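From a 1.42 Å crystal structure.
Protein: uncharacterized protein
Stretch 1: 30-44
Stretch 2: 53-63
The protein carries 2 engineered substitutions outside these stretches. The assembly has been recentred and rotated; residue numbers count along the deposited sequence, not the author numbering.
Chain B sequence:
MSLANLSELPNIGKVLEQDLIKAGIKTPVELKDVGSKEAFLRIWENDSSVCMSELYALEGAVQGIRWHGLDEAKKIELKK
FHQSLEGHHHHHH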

# COMPACT_ATOMS: atom_id res chain seq x y z
N GLU B 30 0.83 -12.93 -7.82
CA GLU B 30 0.79 -12.74 -9.26
C GLU B 30 1.07 -11.28 -9.69
O GLU B 30 1.79 -11.03 -10.67
CB GLU B 30 -0.55 -13.22 -9.82
CG GLU B 30 -0.69 -14.76 -9.86
CD GLU B 30 -2.04 -15.25 -10.26
OE1 GLU B 30 -2.78 -14.60 -11.05
OE2 GLU B 30 -2.37 -16.36 -9.77
N LEU B 31 0.56 -10.34 -8.93
CA LEU B 31 0.87 -8.94 -9.18
C LEU B 31 2.33 -8.61 -8.99
O LEU B 31 2.91 -7.94 -9.84
CB LEU B 31 -0.00 -7.99 -8.36
CG LEU B 31 0.26 -6.49 -8.45
CD1 LEU B 31 0.05 -5.97 -9.81
CD2 LEU B 31 -0.62 -5.74 -7.47
N LYS B 32 2.93 -9.07 -7.89
CA LYS B 32 4.34 -8.81 -7.67
C LYS B 32 5.15 -9.41 -8.82
O LYS B 32 6.11 -8.76 -9.29
CB LYS B 32 4.80 -9.38 -6.34
CG LYS B 32 6.30 -9.07 -6.03
CD LYS B 32 6.72 -9.58 -4.71
CE LYS B 32 8.23 -9.38 -4.54
NZ LYS B 32 9.01 -10.32 -5.45
N ASP B 33 4.80 -10.64 -9.19
CA ASP B 33 5.56 -11.42 -10.20
C ASP B 33 5.60 -10.65 -11.53
O ASP B 33 6.60 -10.69 -12.28
CB ASP B 33 4.92 -12.80 -10.53
CG ASP B 33 5.09 -13.90 -9.47
OD1 ASP B 33 4.33 -14.90 -9.56
OD2 ASP B 33 5.97 -13.82 -8.65
N VAL B 34 4.50 -10.03 -11.92
CA VAL B 34 4.51 -9.30 -13.19
C VAL B 34 4.91 -7.84 -13.07
O VAL B 34 5.44 -7.26 -14.03
CB VAL B 34 3.20 -9.40 -13.95
CG1 VAL B 34 2.83 -10.88 -14.21
CG2 VAL B 34 2.08 -8.70 -13.28
N GLY B 35 4.68 -7.25 -11.92
CA GLY B 35 4.99 -5.86 -11.71
C GLY B 35 3.97 -4.88 -12.23
O GLY B 35 3.03 -5.22 -12.99
N SER B 36 4.15 -3.61 -11.85
CA SER B 36 3.12 -2.62 -12.08
C SER B 36 2.97 -2.28 -13.55
O SER B 36 1.84 -2.06 -14.01
CB SER B 36 3.34 -1.37 -11.28
OG SER B 36 4.54 -0.74 -11.65
N LYS B 37 4.07 -2.17 -14.30
CA LYS B 37 3.96 -1.75 -15.69
C LYS B 37 3.23 -2.81 -16.53
O LYS B 37 2.34 -2.49 -17.32
CB LYS B 37 5.32 -1.44 -16.29
CG LYS B 37 5.96 -0.17 -15.68
CD LYS B 37 7.31 0.05 -16.40
CE LYS B 37 8.10 1.19 -15.78
NZ LYS B 37 9.58 1.02 -15.96
N GLU B 38 3.62 -4.07 -16.35
CA GLU B 38 2.94 -5.15 -17.08
C GLU B 38 1.45 -5.23 -16.64
O GLU B 38 0.58 -5.35 -17.46
CB GLU B 38 3.60 -6.50 -16.86
CG GLU B 38 2.81 -7.58 -17.61
CD GLU B 38 3.41 -8.94 -17.66
OE1 GLU B 38 4.65 -9.13 -17.59
OE2 GLU B 38 2.60 -9.91 -17.80
N ALA B 39 1.19 -5.15 -15.34
CA ALA B 39 -0.20 -5.24 -14.87
C ALA B 39 -1.03 -4.09 -15.47
O ALA B 39 -2.14 -4.29 -15.95
CB ALA B 39 -0.23 -5.25 -13.38
N PHE B 40 -0.46 -2.90 -15.46
CA PHE B 40 -1.12 -1.74 -16.04
C PHE B 40 -1.40 -1.97 -17.51
O PHE B 40 -2.50 -1.70 -17.95
CB PHE B 40 -0.31 -0.45 -15.86
CG PHE B 40 -0.97 0.74 -16.42
CD1 PHE B 40 -1.86 1.44 -15.66
CD2 PHE B 40 -0.75 1.17 -17.72
CE1 PHE B 40 -2.54 2.50 -16.15
CE2 PHE B 40 -1.45 2.28 -18.20
CZ PHE B 40 -2.33 2.94 -17.39
N LEU B 41 -0.43 -2.48 -18.28
CA LEU B 41 -0.62 -2.68 -19.72
C LEU B 41 -1.81 -3.64 -19.95
O LEU B 41 -2.59 -3.51 -20.90
CB LEU B 41 0.64 -3.21 -20.38
CG LEU B 41 1.71 -2.19 -20.66
CD1 LEU B 41 2.91 -2.88 -21.18
CD2 LEU B 41 1.25 -1.07 -21.61
N ARG B 42 -1.85 -4.67 -19.12
CA ARG B 42 -2.91 -5.68 -19.27
C ARG B 42 -4.31 -5.08 -19.04
O ARG B 42 -5.23 -5.46 -19.73
CB ARG B 42 -2.61 -6.90 -18.38
CG ARG B 42 -1.49 -7.65 -18.99
CD ARG B 42 -0.74 -8.68 -18.22
NE ARG B 42 -1.59 -9.80 -17.90
CZ ARG B 42 -1.18 -10.93 -17.30
NH1 ARG B 42 0.08 -11.17 -17.05
NH2 ARG B 42 -2.09 -11.84 -16.96
N ILE B 43 -4.44 -4.21 -18.05
CA ILE B 43 -5.72 -3.58 -17.79
C ILE B 43 -6.03 -2.51 -18.82
O ILE B 43 -7.18 -2.37 -19.21
CB ILE B 43 -5.89 -3.09 -16.32
CG1 ILE B 43 -4.90 -2.05 -15.85
CG2 ILE B 43 -5.75 -4.29 -15.38
CD1 ILE B 43 -5.28 -1.44 -14.38
N TRP B 44 -4.99 -1.81 -19.27
CA TRP B 44 -5.12 -0.74 -20.28
C TRP B 44 -5.49 -1.29 -21.64
O TRP B 44 -6.29 -0.68 -22.36
CB TRP B 44 -3.83 0.01 -20.30
CG TRP B 44 -3.72 1.12 -21.28
CD1 TRP B 44 -4.15 2.38 -21.09
CD2 TRP B 44 -2.99 1.10 -22.52
NE1 TRP B 44 -3.75 3.16 -22.14
CE2 TRP B 44 -3.04 2.41 -23.04
CE3 TRP B 44 -2.27 0.12 -23.21
CZ2 TRP B 44 -2.46 2.75 -24.22
CZ3 TRP B 44 -1.69 0.45 -24.40
CH2 TRP B 44 -1.82 1.73 -24.92
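Stretch 2 53-63: SELYALEGAVQ

Stretch 2 is a helix that packs antiparallel along the kinked helix of stretch 1, in a largely apolar contact centred on Leu58 and pinned by one buried hydrogen bond between Ser36 and Glu59. The N-to-C directions of the two helices differ by 171°, and their axes approach to 8.4 Å, so the chains run nearly alongside one another and residue numbers rise on one helix as they fall on the other. In this register the CA of Lys32 lies 5.4 Å from the CA of Val62, the CA of Ser36 5.0 Å from the CA of Glu59, and the CA of Phe40 6.0 Å from the CA of Leu55. Together the two surfaces bury 583 Å².

Residues 53 to 62 keep regular helical backbone angles, with i to i+4 hydrogen bonds from Ala57 N to Ser53 O (3.0 Å) through Gln63 N to Glu59 O (3.0 Å). The helix of stretch 1 is kinked near Gly35, whose phi/psi of 81/169 would jam a CB against the carbonyl O of Val34. The kink leaves the N atoms of Ser36 and Lys37 without bonds to the preceding turn. A water takes up the first of these: it accepts from Ser36 N at 2.9 Å and donates to Glu59 OE1 at 2.8 Å. The same carboxylate oxygen receives the direct hydrogen bond from Ser36 OG to Glu59 OE1, at 2.6 Å, so the hydroxyl of Ser36 directly, and its amide through the water, are both linked to Glu59 OE1. The CA-to-CB bond of Glu59 points sideways, but the end of the side chain comes nearer and reaches Ser36; its other oxygen, OE2, accepts from Gln63 NE2 at 2.8 Å within stretch 2.

Leu58 points toward stretch 1 and fits as a knob among Leu31, Ser36, Ala39 and Ile43. Its CD2 lies 4.1 Å from Leu31 CD1, while its CD1 is 4.2 Å from both Ala39 CB and Ile43 CD1; the small Ser36 brings its CB to 3.8 Å from Leu58 CB. One turn farther along stretch 2, Leu31 meets Ala61 and Val62, with Leu31 CD2 to Ala61 CB at 4.0 Å and Leu31 CG to Val62 CG2 at 3.9 Å. Toward the other end, Leu55 CD1 packs 3.8 Å from Phe40 CB, and the Phe40 ring presents its edge to Glu54, with Phe40 CE1 4.2 Å from Glu54 CB.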

# COMPACT_ATOMS: atom_id res chain seq x y z
N SER B 53 -3.29 7.37 -12.15
CA SER B 53 -3.78 6.93 -10.86
C SER B 53 -3.68 5.45 -10.64
O SER B 53 -3.15 5.03 -9.59
CB SER B 53 -5.24 7.38 -10.67
OG SER B 53 -5.30 8.76 -10.94
N GLU B 54 -4.14 4.66 -11.59
CA GLU B 54 -4.10 3.22 -11.47
C GLU B 54 -2.62 2.71 -11.48
O GLU B 54 -2.25 1.78 -10.75
CB GLU B 54 -4.86 2.51 -12.59
CG GLU B 54 -6.32 2.41 -12.43
CD GLU B 54 -7.08 3.54 -13.05
OE1 GLU B 54 -8.30 3.39 -13.12
OE2 GLU B 54 -6.48 4.55 -13.45
N LEU B 55 -1.76 3.30 -12.30
CA LEU B 55 -0.35 2.90 -12.34
C LEU B 55 0.38 3.14 -11.04
O LEU B 55 1.08 2.29 -10.53
CB LEU B 55 0.35 3.62 -13.50
CG LEU B 55 1.81 3.29 -13.76
CD1 LEU B 55 2.05 1.78 -13.93
CD2 LEU B 55 2.30 4.04 -14.96
N TYR B 56 0.22 4.32 -10.48
CA TYR B 56 0.73 4.59 -9.15
C TYR B 56 0.19 3.62 -8.13
O TYR B 56 0.97 3.14 -7.27
CB TYR B 56 0.39 6.03 -8.73
CG TYR B 56 1.24 7.18 -9.27
CD1 TYR B 56 2.44 6.98 -9.90
CD2 TYR B 56 0.83 8.47 -9.06
CE1 TYR B 56 3.20 8.06 -10.40
CE2 TYR B 56 1.61 9.56 -9.57
CZ TYR B 56 2.77 9.30 -10.20
OH TYR B 56 3.48 10.40 -10.63
N ALA B 57 -1.11 3.33 -8.16
CA ALA B 57 -1.72 2.39 -7.22
C ALA B 57 -1.09 1.03 -7.28
O ALA B 57 -0.78 0.42 -6.26
CB ALA B 57 -3.23 2.28 -7.46
N LEU B 58 -0.84 0.56 -8.49
CA LEU B 58 -0.28 -0.74 -8.72
C LEU B 58 1.16 -0.81 -8.22
O LEU B 58 1.56 -1.79 -7.58
CB LEU B 58 -0.34 -1.13 -10.19
CG LEU B 58 -1.73 -1.39 -10.70
CD1 LEU B 58 -1.71 -1.52 -12.21
CD2 LEU B 58 -2.33 -2.66 -10.15
N GLU B 59 1.98 0.23 -8.48
CA GLU B 59 3.36 0.21 -8.00
C GLU B 59 3.40 0.29 -6.50
O GLU B 59 4.19 -0.40 -5.85
CB GLU B 59 4.19 1.35 -8.61
CG GLU B 59 5.63 1.42 -8.19
CD GLU B 59 6.46 0.22 -8.59
OE1 GLU B 59 6.10 -0.42 -9.60
OE2 GLU B 59 7.51 -0.05 -7.97
N GLY B 60 2.54 1.13 -5.91
CA GLY B 60 2.46 1.21 -4.47
C GLY B 60 2.04 -0.16 -3.90
O GLY B 60 2.61 -0.62 -2.91
N ALA B 61 1.10 -0.82 -4.52
CA ALA B 61 0.71 -2.17 -4.06
C ALA B 61 1.89 -3.14 -4.06
O ALA B 61 2.11 -3.87 -3.07
CB ALA B 61 -0.46 -2.71 -4.90
N VAL B 62 2.64 -3.15 -5.15
CA VAL B 62 3.83 -3.99 -5.30
C VAL B 62 4.85 -3.72 -4.20
O VAL B 62 5.44 -4.65 -3.62
CB VAL B 62 4.44 -3.84 -6.71
CG1 VAL B 62 5.82 -4.51 -6.80
CG2 VAL B 62 3.45 -4.41 -7.80
N GLN B 63 5.03 -2.44 -3.88
CA GLN B 63 5.99 -2.02 -2.86
C GLN B 63 5.46 -2.12 -1.48
O GLN B 63 6.20 -1.90 -0.51
CB GLN B 63 6.48 -0.59 -3.14
CG GLN B 63 7.34 -0.54 -4.34
CD GLN B 63 8.11 0.75 -4.44
OE1 GLN B 63 8.48 1.33 -3.39
NE2 GLN B 63 8.39 1.22 -5.65
O HOH W 1 6.58 -3.05 -10.40